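Local structure of neurotoxin (Clostridium botulinum, 2QN0) at residues N245-S251 with V263-Y267. The protein is the zinc-dependent protease light chain of type C botulinum neurotoxin, which probably acts inside neurons by cutting SNARE proteins of the vesicle-fusion machinery. Residues are numbered along the deposited sequence; the frame is centred on the assembly and turned at random.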
loop_
_atom_site.group_PDB
_atom_site.type_symbol
_atom_site.label_atom_id
_atom_site.label_comp_id
_atom_site.label_asym_id
_atom_site.label_seq_id
_atom_site.Cartn_x
_atom_site.Cartn_y
_atom_site.Cartn_z
ATOM N N ASN A 245 8.382 -10.375 8.509
ATOM C CA ASN A 245 8.491 -11.174 7.293
ATOM C C ASN A 245 9.048 -12.582 7.506
ATOM O O ASN A 245 8.977 -13.416 6.605
ATOM C CB ASN A 245 9.335 -10.436 6.249
ATOM C CG ASN A 245 10.693 -10.022 6.777
ATOM O OD1 ASN A 245 11.450 -10.845 7.296
ATOM N ND2 ASN A 245 11.012 -8.740 6.645
ATOM N N ASP A 246 9.594 -12.850 8.689
ATOM C CA ASP A 246 10.144 -14.174 8.977
ATOM C C ASP A 246 9.063 -15.164 9.405
ATOM O O ASP A 246 9.342 -16.344 9.622
ATOM C CB ASP A 246 11.227 -14.086 10.060
ATOM C CG ASP A 246 10.742 -13.396 11.319
ATOM O OD1 ASP A 246 9.704 -13.815 11.870
ATOM O OD2 ASP A 246 11.405 -12.435 11.764
ATOM N N GLN A 247 7.833 -14.677 9.537
ATOM C CA GLN A 247 6.701 -15.524 9.915
ATOM C C GLN A 247 6.086 -16.014 8.609
ATOM O O GLN A 247 5.394 -15.270 7.923
ATOM C CB GLN A 247 5.685 -14.712 10.718
ATOM C CG GLN A 247 6.241 -14.203 12.036
ATOM C CD GLN A 247 6.729 -15.335 12.922
ATOM O OE1 GLN A 247 5.966 -16.230 13.276
ATOM N NE2 GLN A 247 8.004 -15.300 13.281
ATOM N N THR A 248 6.331 -17.275 8.275
ATOM C CA THR A 248 5.858 -17.823 7.008
ATOM C C THR A 248 5.389 -19.269 7.087
ATOM O O THR A 248 5.579 -19.944 8.096
ATOM C CB THR A 248 7.000 -17.810 5.983
ATOM O OG1 THR A 248 8.051 -18.667 6.455
ATOM C CG2 THR A 248 7.567 -16.412 5.814
ATOM N N ILE A 249 4.774 -19.727 6.001
ATOM C CA ILE A 249 4.339 -21.110 5.870
ATOM C C ILE A 249 4.864 -21.565 4.507
ATOM O O ILE A 249 4.613 -20.919 3.487
ATOM C CB ILE A 249 2.796 -21.264 5.952
ATOM C CG1 ILE A 249 2.416 -22.729 5.714
ATOM C CG2 ILE A 249 2.104 -20.339 4.952
ATOM C CD1 ILE A 249 0.942 -23.017 5.907
ATOM N N SER A 250 5.626 -22.656 4.490
ATOM C CA SER A 250 6.200 -23.153 3.241
ATOM C C SER A 250 5.122 -23.667 2.301
ATOM O O SER A 250 4.364 -24.578 2.639
ATOM C CB SER A 250 7.230 -24.248 3.535
ATOM O OG SER A 250 8.359 -23.688 4.183
ATOM N N SER A 251 5.067 -23.073 1.110
ATOM C CA SER A 251 4.053 -23.418 0.123
ATOM C C SER A 251 4.642 -23.546 -1.280
ATOM O O SER A 251 5.855 -23.509 -1.466
ATOM C CB SER A 251 2.977 -22.326 0.096
ATOM O OG SER A 251 2.617 -21.915 1.405
ATOM N N VAL A 263 7.749 -21.776 -2.103
ATOM C CA VAL A 263 7.873 -20.387 -1.689
ATOM C C VAL A 263 7.494 -20.258 -0.218
ATOM O O VAL A 263 6.702 -21.046 0.297
ATOM C CB VAL A 263 6.935 -19.478 -2.519
ATOM C CG1 VAL A 263 5.490 -19.927 -2.346
ATOM C CG2 VAL A 263 7.088 -18.030 -2.085
ATOM N N LYS A 264 8.072 -19.272 0.459
ATOM C CA LYS A 264 7.754 -19.039 1.863
ATOM C C LYS A 264 6.680 -17.963 1.927
ATOM O O LYS A 264 6.980 -16.770 1.843
ATOM C CB LYS A 264 8.997 -18.584 2.631
ATOM C CG LYS A 264 10.059 -19.665 2.775
ATOM C CD LYS A 264 11.214 -19.193 3.641
ATOM C CE LYS A 264 12.238 -20.302 3.829
ATOM N NZ LYS A 264 13.374 -19.879 4.695
ATOM N N LEU A 265 5.430 -18.395 2.064
ATOM C CA LEU A 265 4.295 -17.478 2.125
ATOM C C LEU A 265 4.259 -16.730 3.454
ATOM O O LEU A 265 4.053 -17.327 4.515
ATOM C CB LEU A 265 2.988 -18.252 1.923
ATOM C CG LEU A 265 1.685 -17.443 1.958
ATOM C CD1 LEU A 265 1.727 -16.351 0.891
ATOM C CD2 LEU A 265 0.500 -18.367 1.733
ATOM N N GLU A 266 4.462 -15.419 3.391
ATOM C CA GLU A 266 4.459 -14.595 4.594
ATOM C C GLU A 266 3.063 -14.430 5.172
ATOM O O GLU A 266 2.081 -14.302 4.436
ATOM C CB GLU A 266 5.038 -13.213 4.289
ATOM C CG GLU A 266 6.415 -13.235 3.662
ATOM C CD GLU A 266 6.945 -11.841 3.409
ATOM O OE1 GLU A 266 6.141 -10.961 3.040
ATOM O OE2 GLU A 266 8.163 -11.625 3.570
ATOM N N TYR A 267 2.973 -14.436 6.499
ATOM C CA TYR A 267 1.688 -14.267 7.152
ATOM C C TYR A 267 1.138 -12.877 6.832
ATOM O O TYR A 267 -0.071 -12.667 6.828
ATOM C CB TYR A 267 1.836 -14.469 8.664
ATOM C CG TYR A 267 2.077 -15.922 9.052
ATOM C CD1 TYR A 267 2.118 -16.927 8.084
ATOM C CD2 TYR A 267 2.239 -16.290 10.388
ATOM C CE1 TYR A 267 2.308 -18.266 8.436
ATOM C CE2 TYR A 267 2.434 -17.630 10.750
ATOM C CZ TYR A 267 2.463 -18.607 9.768
ATOM O OH TYR A 267 2.631 -19.929 10.119
#
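With its CG beside the backbone N and anti to the carbonyl carbon (chi1 -72°), Y267 lays its ring along the backbone of Q247 and T248. The carbon of the Q247 carbonyl and the T248 amide N both sit over one ring face, displaced toward the rim, and Y267 CE1 comes within 3.5 Å of T248 C. I249 CB meets the same ring at its edge, in the ring plane, 3.9 Å from CE1. The backbone of Y267 adds a hydrogen bond, Y267 N to Q247 O at 2.9 Å with an N-H...O angle of 165°, so one residue grips the other segment through both main chain and side chain. I249, its CG1 anti to the backbone N (chi1 176°), keeps CG2 on the sheet face it shares with L265, where CG2 lies 3.8 Å from L265 CB and the two side chains run side by side. S251 OG closes on L265 CB from the same face. These residues pair strands 248-253 and 261-266 into a two-stranded antiparallel hairpin: I249 with L265 and S251 with V263 are hydrogen-bonded pairs, each joined by two main-chain bonds, while T248 with E266 and S250 with K264 are non-hydrogen-bonded. The bond from S251 N to V263 O is nearly straight. At T248 with E266 the strands come closer, and T248 CA makes a bent CA-H...O contact of 3.1 Å with L265 O, which also accepts I249 N. On that face the E266 side chain, extended beyond CG, runs toward N245, OE2 making a van der Waals approach of 3.2 Å to the methylene carbon N245 CB. E266 is also the N-cap residue of helix 267-273, which carries the zinc ligand E269; the side chain of E266 itself lies about 7 Å from the zinc ion. I270 of that helix packs against both I249 and L265.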